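PDB 4YXP: mRNA export factor from Human herpesvirus 1, which regulates viral gene expression, inhibits host splicing and mediates nuclear export of viral intronless mRNAs, this chain being its folded C-terminal part, which forms a homodimer. Local coordinates for residues I113-K127 / K222-I236. Residues are numbered along the deposited sequence; the frame is centred on the assembly and turned at random.
Sequences IEALASADETLAWCK and KMHFYLPGACMAGLI
Asp-120 OD1 is gripped by two donors: Tyr-226 OH donates to it at 2.7 Å from the anti side, somewhat out of the carboxylate plane, and Cys-231 N reaches its syn lone pair at 3.0 Å. Asp-120 OD2 takes Met-232 N at 3.1 Å on the syn side, also tilted from that plane, so three bonds hold the buried carboxylate. The pairing is a worked example of a carboxylate from one helix receiving first-turn amides of another, just after the N-cap Gly-229; the N-terminal end of that helix would probably favour the negative charge. Leu-123 CB lies over one face of the Tyr-226 ring, a CH-pi contact 3.9 Å from the centroid, and Pro-228 N of its own segment lies over the opposite face, offset toward the rim. Farther along, Lys-127 stretches out fully extended, CG anti to the backbone N (chi1 -169°), and Lys-127 NZ donates to Tyr-226 O at 2.8 Å, nearly along the C=O axis. Toward the other end, Leu-116 is a knob among Cys-231, Met-232, Leu-235 and Ile-236, with Leu-116 CD2 pressed tightly on Leu-235 CD1 at 3.5 Å. Met-232 bends at its last torsion (chi3 -70°), bringing Met-232 CE to 3.7 Å from Ala-117 CB. Segment 222-236 belongs to the CHC2-type zinc-finger region, and its helix 230-236 runs at 137° to helix 113-127; helix 188-204 packs on Leu-123 and Cys-231, helix 75-91 on Ala-124 and Pro-228, and Phe-275 of the second subunit on Met-232.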
loop_
_atom_site.group_PDB
_atom_site.type_symbol
_atom_site.label_atom_id
_atom_site.label_comp_id
_atom_site.label_asym_id
_atom_site.label_seq_id
_atom_site.Cartn_x
_atom_site.Cartn_y
_atom_site.Cartn_z
ATOM N N ILE B 113 6.762 -7.311 -6.465
ATOM C CA ILE B 113 8.015 -8.061 -6.470
ATOM C C ILE B 113 9.058 -7.331 -5.629
ATOM O O ILE B 113 9.825 -7.958 -4.895
ATOM C CB ILE B 113 8.527 -8.292 -7.909
ATOM C CG1 ILE B 113 7.519 -9.114 -8.714
ATOM C CG2 ILE B 113 9.893 -8.996 -7.894
ATOM C CD1 ILE B 113 7.247 -10.509 -8.161
ATOM N N GLU B 114 9.090 -6.007 -5.734
ATOM C CA GLU B 114 10.021 -5.216 -4.937
ATOM C C GLU B 114 9.726 -5.372 -3.447
ATOM O O GLU B 114 10.644 -5.473 -2.632
ATOM C CB GLU B 114 9.955 -3.743 -5.342
ATOM C CG GLU B 114 10.576 -3.453 -6.701
ATOM C CD GLU B 114 10.308 -2.039 -7.189
ATOM O OE1 GLU B 114 9.360 -1.388 -6.692
ATOM O OE2 GLU B 114 11.047 -1.577 -8.078
ATOM N N ALA B 115 8.444 -5.406 -3.095
ATOM C CA ALA B 115 8.040 -5.582 -1.705
ATOM C C ALA B 115 8.516 -6.931 -1.157
ATOM O O ALA B 115 9.004 -7.015 -0.024
ATOM C CB ALA B 115 6.523 -5.459 -1.572
ATOM N N LEU B 116 8.368 -7.983 -1.957
ATOM C CA LEU B 116 8.828 -9.308 -1.558
ATOM C C LEU B 116 10.324 -9.277 -1.281
ATOM O O LEU B 116 10.796 -9.839 -0.290
ATOM C CB LEU B 116 8.513 -10.345 -2.639
ATOM C CG LEU B 116 7.034 -10.642 -2.904
ATOM C CD1 LEU B 116 6.889 -11.625 -4.057
ATOM C CD2 LEU B 116 6.353 -11.185 -1.657
ATOM N N ALA B 117 11.064 -8.606 -2.159
ATOM C CA ALA B 117 12.513 -8.491 -2.012
ATOM C C ALA B 117 12.882 -7.752 -0.730
ATOM O O ALA B 117 13.867 -8.090 -0.065
ATOM C CB ALA B 117 13.107 -7.785 -3.225
ATOM N N SER B 118 12.093 -6.744 -0.373
ATOM C CA SER B 118 12.369 -5.967 0.828
ATOM C C SER B 118 12.076 -6.779 2.088
ATOM O O SER B 118 12.732 -6.600 3.110
ATOM C CB SER B 118 11.559 -4.669 0.825
ATOM O OG SER B 118 12.078 -3.764 -0.139
ATOM N N ALA B 119 11.093 -7.671 2.015
ATOM C CA ALA B 119 10.799 -8.558 3.130
ATOM C C ALA B 119 11.976 -9.510 3.362
ATOM O O ALA B 119 12.397 -9.734 4.499
ATOM C CB ALA B 119 9.520 -9.338 2.877
ATOM N N ASP B 120 12.520 -10.055 2.281
ATOM C CA ASP B 120 13.688 -10.933 2.389
ATOM C C ASP B 120 14.927 -10.164 2.842
ATOM O O ASP B 120 15.737 -10.687 3.608
ATOM C CB ASP B 120 13.954 -11.638 1.060
ATOM C CG ASP B 120 13.019 -12.817 0.830
ATOM O OD1 ASP B 120 12.771 -13.581 1.791
ATOM O OD2 ASP B 120 12.529 -12.979 -0.306
ATOM N N GLU B 121 15.074 -8.927 2.373
ATOM C CA GLU B 121 16.187 -8.082 2.795
ATOM C C GLU B 121 16.133 -7.890 4.307
ATOM O O GLU B 121 17.148 -7.994 4.996
ATOM C CB GLU B 121 16.147 -6.723 2.083
ATOM C CG GLU B 121 17.362 -5.830 2.358
ATOM C CD GLU B 121 17.219 -4.432 1.765
ATOM O OE1 GLU B 121 16.070 -3.964 1.590
ATOM O OE2 GLU B 121 18.259 -3.796 1.477
ATOM N N THR B 122 14.932 -7.624 4.814
ATOM C CA THR B 122 14.724 -7.396 6.237
ATOM C C THR B 122 15.055 -8.645 7.048
ATOM O O THR B 122 15.804 -8.579 8.020
ATOM C CB THR B 122 13.268 -6.972 6.529
ATOM O OG1 THR B 122 12.942 -5.814 5.751
ATOM C CG2 THR B 122 13.078 -6.656 8.007
ATOM N N LEU B 123 14.504 -9.783 6.644
ATOM C CA LEU B 123 14.690 -11.019 7.397
ATOM C C LEU B 123 16.104 -11.589 7.248
ATOM O O LEU B 123 16.645 -12.158 8.197
ATOM C CB LEU B 123 13.652 -12.060 6.968
ATOM C CG LEU B 123 12.183 -11.712 7.262
ATOM C CD1 LEU B 123 11.290 -12.913 7.003
ATOM C CD2 LEU B 123 11.982 -11.210 8.687
ATOM N N ALA B 124 16.711 -11.435 6.075
ATOM C CA ALA B 124 18.085 -11.902 5.894
ATOM C C ALA B 124 19.042 -11.056 6.731
ATOM O O ALA B 124 20.021 -11.567 7.284
ATOM C CB ALA B 124 18.480 -11.866 4.428
ATOM N N TRP B 125 18.751 -9.762 6.826
ATOM C CA TRP B 125 19.524 -8.855 7.676
ATOM C C TRP B 125 19.433 -9.298 9.132
ATOM O O TRP B 125 20.440 -9.363 9.837
ATOM C CB TRP B 125 19.022 -7.415 7.517
ATOM C CG TRP B 125 19.749 -6.398 8.352
ATOM C CD1 TRP B 125 19.282 -5.770 9.474
ATOM C CD2 TRP B 125 21.068 -5.881 8.123
ATOM N NE1 TRP B 125 20.232 -4.898 9.957
ATOM C CE2 TRP B 125 21.334 -4.948 9.146
ATOM C CE3 TRP B 125 22.048 -6.120 7.154
ATOM C CZ2 TRP B 125 22.543 -4.255 9.227
ATOM C CZ3 TRP B 125 23.248 -5.429 7.237
ATOM C CH2 TRP B 125 23.482 -4.510 8.267
ATOM N N CYS B 126 18.220 -9.614 9.578
ATOM C CA CYS B 126 18.018 -10.123 10.930
ATOM C C CYS B 126 18.776 -11.431 11.139
ATOM O O CYS B 126 19.363 -11.653 12.198
ATOM C CB CYS B 126 16.530 -10.334 11.215
ATOM S SG CYS B 126 15.608 -8.804 11.452
ATOM N N LYS B 127 18.763 -12.298 10.131
ATOM C CA LYS B 127 19.423 -13.591 10.257
ATOM C C LYS B 127 20.935 -13.406 10.345
ATOM O O LYS B 127 21.624 -14.160 11.035
ATOM C CB LYS B 127 19.072 -14.515 9.087
ATOM C CG LYS B 127 19.537 -15.946 9.327
ATOM C CD LYS B 127 19.213 -16.891 8.183
ATOM C CE LYS B 127 19.761 -18.283 8.485
ATOM N NZ LYS B 127 19.401 -19.294 7.457
ATOM N N LYS B 222 19.829 -20.121 15.538
ATOM C CA LYS B 222 20.303 -19.338 14.396
ATOM C C LYS B 222 19.257 -19.055 13.304
ATOM O O LYS B 222 19.615 -18.649 12.198
ATOM C CB LYS B 222 21.497 -20.055 13.757
ATOM C CG LYS B 222 22.695 -20.245 14.689
ATOM C CD LYS B 222 23.243 -18.917 15.193
ATOM C CE LYS B 222 24.434 -19.113 16.126
ATOM N NZ LYS B 222 24.805 -17.845 16.809
ATOM N N MET B 223 17.979 -19.258 13.602
ATOM C CA MET B 223 16.913 -19.020 12.616
ATOM C C MET B 223 17.051 -19.975 11.429
ATOM O O MET B 223 16.988 -19.565 10.269
ATOM C CB MET B 223 16.934 -17.565 12.124
ATOM C CG MET B 223 15.602 -17.076 11.561
ATOM S SD MET B 223 15.644 -15.363 10.981
ATOM C CE MET B 223 13.909 -15.076 10.633
ATOM N N HIS B 224 17.229 -21.254 11.742
ATOM C CA HIS B 224 17.427 -22.304 10.748
ATOM C C HIS B 224 16.244 -22.412 9.783
ATOM O O HIS B 224 16.399 -22.808 8.628
ATOM C CB HIS B 224 17.648 -23.638 11.473
ATOM C CG HIS B 224 17.975 -24.789 10.572
ATOM N ND1 HIS B 224 19.182 -24.904 9.915
ATOM C CD2 HIS B 224 17.263 -25.893 10.250
ATOM C CE1 HIS B 224 19.190 -26.024 9.214
ATOM N NE2 HIS B 224 18.040 -26.643 9.398
ATOM N N PHE B 225 15.063 -22.039 10.262
ATOM C CA PHE B 225 13.830 -22.223 9.500
ATOM C C PHE B 225 13.627 -21.189 8.389
ATOM O O PHE B 225 12.765 -21.374 7.531
ATOM C CB PHE B 225 12.621 -22.198 10.441
ATOM C CG PHE B 225 12.613 -21.034 11.389
ATOM C CD1 PHE B 225 12.166 -19.791 10.980
ATOM C CD2 PHE B 225 13.052 -21.186 12.693
ATOM C CE1 PHE B 225 12.157 -18.721 11.851
ATOM C CE2 PHE B 225 13.049 -20.119 13.569
ATOM C CZ PHE B 225 12.601 -18.887 13.148
ATOM N N TYR B 226 14.401 -20.105 8.401
ATOM C CA TYR B 226 14.312 -19.113 7.330
ATOM C C TYR B 226 15.515 -19.169 6.394
ATOM O O TYR B 226 16.665 -18.998 6.815
ATOM C CB TYR B 226 14.179 -17.690 7.888
ATOM C CG TYR B 226 14.271 -16.651 6.790
ATOM C CD1 TYR B 226 13.220 -16.457 5.898
ATOM C CD2 TYR B 226 15.415 -15.888 6.622
ATOM C CE1 TYR B 226 13.309 -15.530 4.880
ATOM C CE2 TYR B 226 15.511 -14.957 5.607
ATOM C CZ TYR B 226 14.457 -14.779 4.741
ATOM O OH TYR B 226 14.563 -13.854 3.729
ATOM N N LEU B 227 15.235 -19.402 5.118
ATOM C CA LEU B 227 16.253 -19.358 4.081
ATOM C C LEU B 227 16.066 -18.080 3.267
ATOM O O LEU B 227 14.954 -17.801 2.814
ATOM C CB LEU B 227 16.164 -20.591 3.181
ATOM C CG LEU B 227 16.514 -21.925 3.847
ATOM C CD1 LEU B 227 16.092 -23.092 2.965
ATOM C CD2 LEU B 227 18.005 -22.002 4.154
ATOM N N PRO B 228 17.138 -17.282 3.097
ATOM C CA PRO B 228 16.984 -16.029 2.346
ATOM C C PRO B 228 16.360 -16.234 0.968
ATOM O O PRO B 228 16.849 -17.039 0.176
ATOM C CB PRO B 228 18.423 -15.515 2.227
ATOM C CG PRO B 228 19.109 -16.068 3.417
ATOM C CD PRO B 228 18.509 -17.434 3.623
ATOM N N GLY B 229 15.281 -15.506 0.697
ATOM C CA GLY B 229 14.545 -15.660 -0.543
ATOM C C GLY B 229 13.222 -16.388 -0.367
ATOM O O GLY B 229 12.438 -16.501 -1.313
ATOM N N ALA B 230 12.960 -16.870 0.845
ATOM C CA ALA B 230 11.772 -17.685 1.104
ATOM C C ALA B 230 10.482 -16.882 0.990
ATOM O O ALA B 230 9.440 -17.439 0.645
ATOM C CB ALA B 230 11.864 -18.328 2.478
ATOM N N CYS B 231 10.543 -15.587 1.295
ATOM C CA CYS B 231 9.352 -14.736 1.226
ATOM C C CYS B 231 8.895 -14.592 -0.218
ATOM O O CYS B 231 7.718 -14.771 -0.532
ATOM C CB CYS B 231 9.622 -13.351 1.821
ATOM S SG CYS B 231 9.943 -13.330 3.597
ATOM N N MET B 232 9.840 -14.263 -1.092
ATOM C CA MET B 232 9.560 -14.111 -2.511
ATOM C C MET B 232 9.166 -15.438 -3.163
ATOM O O MET B 232 8.142 -15.524 -3.842
ATOM C CB MET B 232 10.775 -13.524 -3.224
ATOM C CG MET B 232 10.584 -13.328 -4.717
ATOM S SD MET B 232 12.028 -12.602 -5.500
ATOM C CE MET B 232 11.978 -10.940 -4.828
ATOM N N ALA B 233 9.979 -16.470 -2.966
ATOM C CA ALA B 233 9.709 -17.761 -3.591
ATOM C C ALA B 233 8.400 -18.348 -3.071
ATOM O O ALA B 233 7.591 -18.878 -3.837
ATOM C CB ALA B 233 10.856 -18.725 -3.339
ATOM N N GLY B 234 8.196 -18.239 -1.764
ATOM C CA GLY B 234 7.055 -18.853 -1.115
ATOM C C GLY B 234 5.727 -18.211 -1.465
ATOM O O GLY B 234 4.742 -18.904 -1.709
ATOM N N LEU B 235 5.693 -16.884 -1.492
ATOM C CA LEU B 235 4.448 -16.173 -1.745
ATOM C C LEU B 235 4.099 -16.196 -3.227
ATOM O O LEU B 235 2.925 -16.264 -3.586
ATOM C CB LEU B 235 4.541 -14.738 -1.229
ATOM C CG LEU B 235 4.534 -14.612 0.298
ATOM C CD1 LEU B 235 4.718 -13.166 0.718
ATOM C CD2 LEU B 235 3.249 -15.175 0.909
ATOM N N ILE B 236 5.105 -16.162 -4.091
ATOM C CA ILE B 236 4.861 -16.357 -5.516
ATOM C C ILE B 236 4.257 -17.744 -5.743
ATOM O O ILE B 236 3.398 -17.917 -6.605
ATOM C CB ILE B 236 6.146 -16.171 -6.343
ATOM C CG1 ILE B 236 6.560 -14.699 -6.339
ATOM C CG2 ILE B 236 5.943 -16.660 -7.784
ATOM C CD1 ILE B 236 7.913 -14.435 -6.970
HETATM O O HOH W 1 21.526 -16.993 11.881
#